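Local coordinates for inositol 2-dehydrogenase (Sinorhizobium meliloti, PDB 4HKT), which catalyses the NAD+-dependent oxidation of myo-inositol to 2-keto-myo-inositol (scyllo-inosose), the first step of inositol degradation to acetyl-CoA, at residues A11-K16 with F275-Y280; T150-S155 with A232-D237; N253-S258 with T268-H273. All coordinates share one frame; numbering follows the deposited sequence.

Contact 1. Residues A11-K16 with F275-Y280; sequences AGRIGK and FFMTRY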
loop_
_atom_site.group_PDB
_atom_site.type_symbol
_atom_site.label_atom_id
_atom_site.label_comp_id
_atom_site.label_asym_id
_atom_site.label_seq_id
_atom_site.Cartn_x
_atom_site.Cartn_y
_atom_site.Cartn_z
ATOM N N ALA B 11 37.060 -13.593 -3.064
ATOM C CA ALA B 11 36.818 -12.323 -3.757
ATOM C C ALA B 11 35.675 -12.378 -4.778
ATOM O O ALA B 11 35.604 -11.533 -5.665
ATOM C CB ALA B 11 38.111 -11.857 -4.431
ATOM N N GLY B 12 34.779 -13.354 -4.655
ATOM C CA GLY B 12 33.589 -13.422 -5.512
ATOM C C GLY B 12 32.527 -12.414 -5.108
ATOM O O GLY B 12 32.824 -11.439 -4.416
ATOM N N ARG B 13 31.286 -12.644 -5.548
ATOM C CA ARG B 13 30.181 -11.722 -5.278
ATOM C C ARG B 13 30.042 -11.467 -3.784
ATOM O O ARG B 13 29.959 -10.326 -3.336
ATOM C CB ARG B 13 28.835 -12.273 -5.800
ATOM C CG ARG B 13 28.601 -12.067 -7.282
ATOM C CD ARG B 13 27.120 -12.108 -7.643
ATOM N NE ARG B 13 26.485 -13.378 -7.294
ATOM C CZ ARG B 13 25.298 -13.783 -7.754
ATOM N NH1 ARG B 13 24.586 -13.026 -8.594
ATOM N NH2 ARG B 13 24.819 -14.962 -7.377
ATOM N N ILE B 14 30.035 -12.545 -3.011
ATOM C CA ILE B 14 29.776 -12.426 -1.591
ATOM C C ILE B 14 30.971 -11.707 -0.957
ATOM O O ILE B 14 30.792 -10.824 -0.140
ATOM C CB ILE B 14 29.473 -13.793 -0.917
ATOM C CG1 ILE B 14 28.221 -14.469 -1.531
ATOM C CG2 ILE B 14 29.186 -13.573 0.565
ATOM C CD1 ILE B 14 28.362 -15.051 -2.931
ATOM N N GLY B 15 32.183 -12.057 -1.378
ATOM C CA GLY B 15 33.380 -11.366 -0.912
ATOM C C GLY B 15 33.350 -9.868 -1.145
ATOM O O GLY B 15 33.790 -9.086 -0.289
ATOM N N LYS B 16 32.852 -9.455 -2.307
ATOM C CA LYS B 16 32.779 -8.029 -2.646
ATOM C C LYS B 16 31.844 -7.282 -1.698
ATOM O O LYS B 16 32.118 -6.159 -1.297
ATOM C CB LYS B 16 32.312 -7.830 -4.092
ATOM C CG LYS B 16 33.315 -8.263 -5.160
ATOM C CD LYS B 16 32.812 -7.924 -6.567
ATOM C CE LYS B 16 33.901 -8.018 -7.628
ATOM N NZ LYS B 16 33.819 -9.265 -8.445
ATOM N N PHE B 275 18.970 -9.144 -6.349
ATOM C CA PHE B 275 19.433 -10.224 -5.439
ATOM C C PHE B 275 19.985 -9.661 -4.114
ATOM O O PHE B 275 19.684 -8.523 -3.744
ATOM C CB PHE B 275 20.432 -11.144 -6.174
ATOM C CG PHE B 275 20.419 -12.611 -5.730
ATOM C CD1 PHE B 275 19.470 -13.131 -4.828
ATOM C CD2 PHE B 275 21.382 -13.481 -6.236
ATOM C CE1 PHE B 275 19.506 -14.480 -4.444
ATOM C CE2 PHE B 275 21.411 -14.822 -5.868
ATOM C CZ PHE B 275 20.476 -15.322 -4.972
ATOM N N PHE B 276 20.738 -10.466 -3.373
ATOM C CA PHE B 276 21.146 -10.085 -2.034
ATOM C C PHE B 276 22.080 -8.873 -2.037
ATOM O O PHE B 276 22.104 -8.114 -1.066
ATOM C CB PHE B 276 21.787 -11.282 -1.307
ATOM C CG PHE B 276 23.021 -11.822 -1.983
ATOM C CD1 PHE B 276 24.238 -11.116 -1.928
ATOM C CD2 PHE B 276 22.975 -13.031 -2.698
ATOM C CE1 PHE B 276 25.363 -11.608 -2.571
ATOM C CE2 PHE B 276 24.112 -13.526 -3.331
ATOM C CZ PHE B 276 25.302 -12.817 -3.265
HETATM N N MSE B 277 22.809 -8.686 -3.141
HETATM C CA MSE B 277 23.810 -7.631 -3.265
HETATM C C MSE B 277 23.223 -6.304 -2.887
HETATM O O MSE B 277 23.824 -5.573 -2.108
HETATM C CB MSE B 277 24.412 -7.520 -4.675
HETATM C CG MSE B 277 25.260 -8.737 -5.091
HETATM SE SE MSE B 277 24.185 -10.296 -5.675
HETATM C CE MSE B 277 23.423 -9.523 -7.339
ATOM N N THR B 278 22.068 -5.953 -3.433
ATOM C CA THR B 278 21.480 -4.671 -3.071
ATOM C C THR B 278 20.385 -4.780 -2.039
ATOM O O THR B 278 20.161 -3.826 -1.326
ATOM C CB THR B 278 20.970 -3.834 -4.251
ATOM O OG1 THR B 278 20.084 -4.602 -5.047
ATOM C CG2 THR B 278 22.134 -3.291 -5.098
ATOM N N ARG B 279 19.692 -5.912 -1.940
ATOM C CA ARG B 279 18.611 -6.018 -0.943
ATOM C C ARG B 279 19.167 -5.870 0.474
ATOM O O ARG B 279 18.533 -5.231 1.343
ATOM C CB ARG B 279 17.800 -7.358 -1.064
ATOM C CG ARG B 279 16.940 -7.688 0.174
ATOM C CD ARG B 279 15.700 -6.810 0.297
ATOM N NE ARG B 279 14.839 -7.068 1.459
ATOM C CZ ARG B 279 15.091 -6.677 2.711
ATOM N NH1 ARG B 279 16.191 -5.991 2.995
ATOM N NH2 ARG B 279 14.242 -6.950 3.690
ATOM N N TYR B 280 20.339 -6.438 0.721
ATOM C CA TYR B 280 20.837 -6.524 2.093
ATOM C C TYR B 280 22.041 -5.632 2.471
ATOM O O TYR B 280 22.696 -5.866 3.492
ATOM C CB TYR B 280 21.098 -7.998 2.430
ATOM C CG TYR B 280 19.786 -8.789 2.593
ATOM C CD1 TYR B 280 18.866 -8.444 3.567
ATOM C CD2 TYR B 280 19.506 -9.899 1.784
ATOM C CE1 TYR B 280 17.670 -9.143 3.718
ATOM C CE2 TYR B 280 18.330 -10.628 1.935
ATOM C CZ TYR B 280 17.413 -10.243 2.894
ATOM O OH TYR B 280 16.242 -10.938 3.041
#

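Contact 2. Residues T150-S155 with A232-D237; sequences TSRDPS and ATYGYD. With EDO (1,2-ethanediol), chain X.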
loop_
_atom_site.group_PDB
_atom_site.type_symbol
_atom_site.label_atom_id
_atom_site.label_comp_id
_atom_site.label_asym_id
_atom_site.label_seq_id
_atom_site.Cartn_x
_atom_site.Cartn_y
_atom_site.Cartn_z
ATOM N N THR B 150 8.280 -16.438 3.143
ATOM C CA THR B 150 8.324 -16.659 1.729
ATOM C C THR B 150 9.608 -16.098 1.162
ATOM O O THR B 150 9.887 -14.886 1.312
ATOM C CB THR B 150 7.167 -15.972 1.044
ATOM O OG1 THR B 150 5.950 -16.468 1.620
ATOM C CG2 THR B 150 7.187 -16.264 -0.474
ATOM N N SER B 151 10.371 -16.958 0.500
ATOM C CA SER B 151 11.640 -16.556 -0.108
ATOM C C SER B 151 11.672 -17.085 -1.528
ATOM O O SER B 151 11.370 -18.247 -1.748
ATOM C CB SER B 151 12.845 -17.055 0.698
ATOM O OG SER B 151 12.879 -16.444 1.996
ATOM N N ARG B 152 11.981 -16.207 -2.493
ATOM C CA ARG B 152 12.034 -16.579 -3.895
ATOM C C ARG B 152 13.201 -15.857 -4.512
ATOM O O ARG B 152 13.273 -14.623 -4.434
ATOM C CB ARG B 152 10.732 -16.229 -4.651
ATOM C CG ARG B 152 9.496 -16.903 -4.046
ATOM C CD ARG B 152 8.192 -16.580 -4.731
ATOM N NE ARG B 152 7.130 -17.280 -4.028
ATOM C CZ ARG B 152 5.879 -16.861 -3.875
ATOM N NH1 ARG B 152 5.440 -15.749 -4.412
ATOM N NH2 ARG B 152 5.039 -17.584 -3.145
ATOM N N ASP B 153 14.128 -16.634 -5.055
ATOM C CA ASP B 153 15.288 -16.087 -5.725
ATOM C C ASP B 153 14.901 -15.578 -7.119
ATOM O O ASP B 153 13.905 -16.049 -7.708
ATOM C CB ASP B 153 16.377 -17.159 -5.847
ATOM C CG ASP B 153 17.098 -17.425 -4.552
ATOM O OD1 ASP B 153 16.846 -16.737 -3.539
ATOM O OD2 ASP B 153 17.936 -18.360 -4.537
ATOM N N PRO B 154 15.708 -14.643 -7.678
ATOM C CA PRO B 154 15.377 -14.128 -8.995
ATOM C C PRO B 154 15.512 -15.231 -10.043
ATOM O O PRO B 154 14.724 -15.306 -10.967
ATOM C CB PRO B 154 16.384 -12.980 -9.193
ATOM C CG PRO B 154 17.565 -13.381 -8.365
ATOM C CD PRO B 154 16.984 -14.082 -7.167
ATOM N N SER B 155 16.460 -16.138 -9.854
ATOM C CA SER B 155 16.625 -17.225 -10.803
ATOM C C SER B 155 17.518 -18.228 -10.148
ATOM O O SER B 155 18.114 -17.933 -9.113
ATOM C CB SER B 155 17.291 -16.688 -12.091
ATOM O OG SER B 155 18.526 -16.127 -11.723
ATOM N N ALA B 232 11.689 -16.117 -9.561
ATOM C CA ALA B 232 10.591 -15.151 -9.556
ATOM C C ALA B 232 10.954 -14.033 -10.533
ATOM O O ALA B 232 11.974 -13.370 -10.336
ATOM C CB ALA B 232 10.419 -14.576 -8.176
ATOM N N THR B 233 10.121 -13.803 -11.535
ATOM C CA THR B 233 10.396 -12.767 -12.548
ATOM C C THR B 233 10.439 -11.362 -11.950
ATOM O O THR B 233 11.143 -10.493 -12.461
ATOM C CB THR B 233 9.384 -12.774 -13.696
ATOM O OG1 THR B 233 8.036 -12.605 -13.204
ATOM C CG2 THR B 233 9.506 -14.022 -14.455
ATOM N N TYR B 234 9.727 -11.188 -10.843
ATOM C CA TYR B 234 9.607 -9.902 -10.159
ATOM C C TYR B 234 10.754 -9.587 -9.173
ATOM O O TYR B 234 10.781 -8.519 -8.531
ATOM C CB TYR B 234 8.216 -9.797 -9.507
ATOM C CG TYR B 234 7.792 -11.016 -8.720
ATOM C CD1 TYR B 234 8.072 -11.110 -7.377
ATOM C CD2 TYR B 234 7.127 -12.086 -9.331
ATOM C CE1 TYR B 234 7.713 -12.232 -6.647
ATOM C CE2 TYR B 234 6.747 -13.215 -8.605
ATOM C CZ TYR B 234 7.051 -13.268 -7.264
ATOM O OH TYR B 234 6.679 -14.341 -6.507
ATOM N N GLY B 235 11.746 -10.464 -9.081
ATOM C CA GLY B 235 12.907 -10.187 -8.244
ATOM C C GLY B 235 12.966 -10.981 -6.930
ATOM O O GLY B 235 12.369 -12.050 -6.792
ATOM N N TYR B 236 13.751 -10.468 -5.996
ATOM C CA TYR B 236 14.139 -11.172 -4.816
ATOM C C TYR B 236 13.053 -11.001 -3.742
ATOM O O TYR B 236 12.960 -9.955 -3.099
ATOM C CB TYR B 236 15.471 -10.636 -4.336
ATOM C CG TYR B 236 16.239 -11.461 -3.323
ATOM C CD1 TYR B 236 16.112 -12.854 -3.257
ATOM C CD2 TYR B 236 17.155 -10.840 -2.463
ATOM C CE1 TYR B 236 16.868 -13.592 -2.371
ATOM C CE2 TYR B 236 17.913 -11.561 -1.585
ATOM C CZ TYR B 236 17.773 -12.934 -1.541
ATOM O OH TYR B 236 18.545 -13.637 -0.665
ATOM N N ASP B 237 12.203 -12.007 -3.626
ATOM C CA ASP B 237 11.049 -11.979 -2.726
ATOM C C ASP B 237 11.479 -12.434 -1.348
ATOM O O ASP B 237 11.973 -13.507 -1.201
ATOM C CB ASP B 237 9.945 -12.889 -3.304
ATOM C CG ASP B 237 8.592 -12.710 -2.627
ATOM O OD1 ASP B 237 8.476 -11.990 -1.587
ATOM O OD2 ASP B 237 7.637 -13.324 -3.152
HETATM C C1 EDO X . 21.656 -19.204 -3.543
HETATM O O1 EDO X . 22.679 -20.179 -3.742
HETATM C C2 EDO X . 20.894 -19.419 -2.230
HETATM O O2 EDO X . 19.605 -18.811 -2.328
#

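Contact 3. Residues N253-S258 with T268-H273; sequences NQRPVS and TRPPLH. With EDO (1,2-ethanediol), chain R.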
loop_
_atom_site.group_PDB
_atom_site.type_symbol
_atom_site.label_atom_id
_atom_site.label_comp_id
_atom_site.label_asym_id
_atom_site.label_seq_id
_atom_site.Cartn_x
_atom_site.Cartn_y
_atom_site.Cartn_z
ATOM N N ASN B 253 8.181 -6.526 1.234
ATOM C CA ASN B 253 9.332 -6.572 0.342
ATOM C C ASN B 253 9.947 -5.183 0.153
ATOM O O ASN B 253 9.245 -4.184 0.160
ATOM C CB ASN B 253 8.919 -7.101 -1.004
ATOM C CG ASN B 253 9.014 -8.609 -1.077
ATOM O OD1 ASN B 253 9.979 -9.217 -0.594
ATOM N ND2 ASN B 253 8.042 -9.213 -1.713
ATOM N N GLN B 254 11.241 -5.172 -0.096
ATOM C CA GLN B 254 11.966 -3.966 -0.453
ATOM C C GLN B 254 12.226 -3.919 -1.956
ATOM O O GLN B 254 12.424 -4.946 -2.625
ATOM C CB GLN B 254 13.307 -3.940 0.314
ATOM C CG GLN B 254 13.154 -3.732 1.804
ATOM C CD GLN B 254 12.699 -2.325 2.110
ATOM O OE1 GLN B 254 13.248 -1.368 1.559
ATOM N NE2 GLN B 254 11.682 -2.185 2.962
ATOM N N ARG B 255 12.252 -2.707 -2.488
ATOM C CA ARG B 255 12.656 -2.492 -3.882
ATOM C C ARG B 255 13.613 -1.263 -3.882
ATOM O O ARG B 255 13.546 -0.444 -2.952
ATOM C CB ARG B 255 11.407 -2.240 -4.712
ATOM C CG ARG B 255 10.512 -1.156 -4.128
ATOM C CD ARG B 255 9.385 -0.794 -5.072
ATOM N NE ARG B 255 8.557 -1.934 -5.476
ATOM C CZ ARG B 255 7.628 -2.546 -4.730
ATOM N NH1 ARG B 255 7.375 -2.179 -3.473
ATOM N NH2 ARG B 255 6.961 -3.584 -5.248
ATOM N N PRO B 256 14.493 -1.133 -4.889
ATOM C CA PRO B 256 15.530 -0.066 -4.842
ATOM C C PRO B 256 14.956 1.361 -4.970
ATOM O O PRO B 256 15.483 2.299 -4.370
ATOM C CB PRO B 256 16.436 -0.377 -6.031
ATOM C CG PRO B 256 15.757 -1.452 -6.833
ATOM C CD PRO B 256 14.690 -2.086 -5.994
ATOM N N VAL B 257 13.910 1.489 -5.781
ATOM C CA VAL B 257 13.224 2.728 -6.068
ATOM C C VAL B 257 11.738 2.495 -5.827
ATOM O O VAL B 257 11.163 1.539 -6.377
ATOM C CB VAL B 257 13.396 3.057 -7.567
ATOM C CG1 VAL B 257 12.677 4.330 -7.940
ATOM C CG2 VAL B 257 14.871 3.132 -7.945
ATOM N N SER B 258 11.096 3.366 -5.056
ATOM C CA SER B 258 9.652 3.324 -4.876
ATOM C C SER B 258 8.940 4.521 -5.556
ATOM O O SER B 258 8.861 5.615 -4.998
ATOM C CB SER B 258 9.296 3.288 -3.375
ATOM O OG SER B 258 9.886 2.186 -2.705
ATOM N N THR B 268 1.319 0.813 -11.413
ATOM C CA THR B 268 2.498 -0.064 -11.450
ATOM C C THR B 268 3.661 0.464 -10.661
ATOM O O THR B 268 4.080 1.624 -10.886
ATOM C CB THR B 268 2.978 -0.272 -12.891
ATOM O OG1 THR B 268 1.945 -0.912 -13.620
ATOM C CG2 THR B 268 4.182 -1.169 -12.924
ATOM N N ARG B 269 4.178 -0.371 -9.749
ATOM C CA ARG B 269 5.385 -0.089 -8.977
ATOM C C ARG B 269 6.526 -0.936 -9.527
ATOM O O ARG B 269 6.274 -1.991 -10.145
ATOM C CB ARG B 269 5.176 -0.396 -7.486
ATOM C CG ARG B 269 4.088 0.445 -6.847
ATOM C CD ARG B 269 3.902 0.166 -5.358
ATOM N NE ARG B 269 3.315 -1.153 -5.118
ATOM C CZ ARG B 269 3.345 -1.790 -3.950
ATOM N NH1 ARG B 269 3.927 -1.237 -2.889
ATOM N NH2 ARG B 269 2.783 -2.987 -3.832
ATOM N N PRO B 270 7.779 -0.507 -9.296
ATOM C CA PRO B 270 8.915 -1.269 -9.845
ATOM C C PRO B 270 9.045 -2.668 -9.231
ATOM O O PRO B 270 8.541 -2.918 -8.131
ATOM C CB PRO B 270 10.151 -0.411 -9.494
ATOM C CG PRO B 270 9.598 0.953 -9.250
ATOM C CD PRO B 270 8.247 0.723 -8.617
ATOM N N PRO B 271 9.711 -3.575 -9.946
ATOM C CA PRO B 271 10.037 -4.859 -9.347
ATOM C C PRO B 271 10.968 -4.708 -8.165
ATOM O O PRO B 271 11.414 -3.594 -7.816
ATOM C CB PRO B 271 10.706 -5.631 -10.514
ATOM C CG PRO B 271 11.273 -4.547 -11.385
ATOM C CD PRO B 271 10.205 -3.481 -11.336
ATOM N N LEU B 272 11.263 -5.829 -7.531
ATOM C CA LEU B 272 12.092 -5.850 -6.339
ATOM C C LEU B 272 13.586 -5.761 -6.698
ATOM O O LEU B 272 13.966 -5.676 -7.893
ATOM C CB LEU B 272 11.831 -7.166 -5.605
ATOM C CG LEU B 272 10.329 -7.431 -5.375
ATOM C CD1 LEU B 272 10.101 -8.768 -4.673
ATOM C CD2 LEU B 272 9.699 -6.292 -4.599
ATOM N N HIS B 273 14.421 -5.832 -5.667
ATOM C CA HIS B 273 15.848 -5.944 -5.849
ATOM C C HIS B 273 16.182 -7.197 -6.645
ATOM O O HIS B 273 15.508 -8.250 -6.504
ATOM C CB HIS B 273 16.556 -6.031 -4.492
ATOM C CG HIS B 273 16.552 -4.757 -3.696
ATOM N ND1 HIS B 273 17.524 -3.781 -3.837
ATOM C CD2 HIS B 273 15.733 -4.329 -2.708
ATOM C CE1 HIS B 273 17.296 -2.810 -2.971
ATOM N NE2 HIS B 273 16.215 -3.120 -2.277
HETATM C C1 EDO R . 5.337 -7.142 -1.642
HETATM O O1 EDO R . 5.844 -8.042 -2.544
HETATM C C2 EDO R . 5.401 -7.860 -0.329
HETATM O O2 EDO R . 5.395 -6.906 0.683
HETATM O O HOH W 1 14.018 -7.309 -2.827
HETATM O O HOH W 2 15.301 -1.043 -0.546
#

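Contact 1. Residues A11-K16 with F275-Y280
R13 extends from the first turn of helix 13-24 to touch F275, F276 and the selenomethionine M277. G12 sits before it as the N-cap of that helix; with G15 it belongs to what is probably the glycine-rich GxGxxG turn of the NAD-binding Rossmann domain. The R13 side chain is bent at chi3 (-60°), which turns NE off the line of the chain. One face of its guanidinium lies against CE2 of F276 and SE of M277, with R13 CD 4.0 Å from M277 SE. NH1 comes to M277 CE at 3.9 Å. NH2 approaches F275 at the ring edge, 3.7 Å from CE2, and the guanidinium and ring planes stand 65° apart.

I14, the next residue along, starts its side chain beside this interface and turns its outer carbons into it. Its CG1 and CD1 each lie 3.8 Å from CZ of F276, the far tip of the ring, and the two side chains cross at about a right angle. M277 SE sits 3.5 Å above one face of the F276 ring, offset toward the rim, a Met-aromatic contact within the short helix 276-279. F276 in turn sets CD2 over the centre of the F275 ring. Y236 meets F275 edge-to-face, so the cluster continues to the loop before strand 237-244.

The two segments share neither a hydrogen bond nor a salt bridge. Van der Waals contact joins them, probably with some polarisation of the rings and selenium by the R13 charge, plus apolar packing of I14 on F276; no directional polar bond fixes R13 to the second segment.

Contact 2. Residues T150-S155 with A232-D237
NH1 of R152 has three polar partners: it donates to OH of Y234 at 2.8 Å (156° at the hydrogen), has OD2 of D237 nearby at 3.5 Å, and forms a salt bridge with E241 of the second subunit. The site lies in the large mixed sheet of the Gfo/Idh/MocA C-terminal domain, where the end of strand 144-152 pairs with the start of strand 237-244. R152 and D237 form an antiparallel hydrogen-bonded pair, R152 N to D237 O at 3.0 Å and D237 N to R152 O at 2.9 Å.

Their side chains leave the same face of the sheet and run side by side, CB to CB 3.7 Å apart. R152 is extended from CG to NE, which carries NE out toward the phenol of Y234. Y234 OH meets the guanidinium in its plane. D237 OD2 lies well out of that plane and no N-H points at it, so this salt bridge is one of charge alone; guanidinium and carboxylate planes are 83° apart. CG2 of T150 lies over one face of the guanidinium, toward its rim. D237 OD2 also pairs with R239, and D237 OD1 accepts from N253 ND2, so the carboxylate is shared between R152, R239 and N253.

In the loop that leads into strand 237-244, A232 to G235 make a type I turn that closes with G235 at a positive phi (106°), where a CB would jam against the preceding carbonyl. A232 N makes weak bonds to the carbonyls of D153 and P154. The Y236 ring lies beside D153, whose OD1 is at the ring edge, 3.4 Å from CE1. D153 OD2 pairs with R230 and takes a 2.8 Å hydrogen bond from O2 of a 1,2-ethanediol.

Contact 3. Residues N253-S258 with T268-H273
NE of R255 donates to the carbonyl oxygen of P270 at 2.8 Å, nearly straight (167°) but tilted 32° out of the carbonyl plane; NH2 adds a weak second bond to this oxygen. CB of R269 lies over one face of the R255 guanidinium and CD2 of L272 over the other. CG of P270 lies 3.3 Å from V257 O, a buried carbonyl with no polar partner in the model. R255 NH1 is only 3.6 Å from NH1 of R269, a like-charge approach probably eased by E260 of the third subunit, which pairs with R269 NH2.

R269 ends strand 266-269 of a beta hairpin with strand 259-263, a sheet that runs on antiparallel into the third subunit. An alanine in place of R255 would probably leave P270 O without its donor and open a gap between R269 and L272.

P256 packs CD over the H273 ring, 3.9 Å from its centroid, as a CH-pi contact. One water in the ring plane lies 2.9 Å from H273 NE2 and donates to Q254 OE1 and R255 O. ND1 is hydrogen-bonded to T278 OG1. L272 CD1 packs on N253 ND2, which with N253 N donates to a 1,2-ethanediol, probably from the crystallisation liquor.

Overall arrangement
Contacts 2 and 3 lie close, their centres about 12 Å apart, and are bonded directly: Y236 N is 2.9 Å from H273 O, besides the bond between N253 and D237. Contact 1 lies about 16 Å from contact 2 and 18 Å from contact 3, centre to centre. It meets contact 2 also through F275 CD1, 3.5 Å from P154 CD, and contact 3 through R279 CZ, 3.6 Å from Q254 CG. Residues 268-280 thus lead from the hairpin at the interface with the third subunit, past the large sheet, to the probable NAD-binding turn at 11-16. Contacts 2 and 3 both touch that subunit; contact 1 touches no other chain.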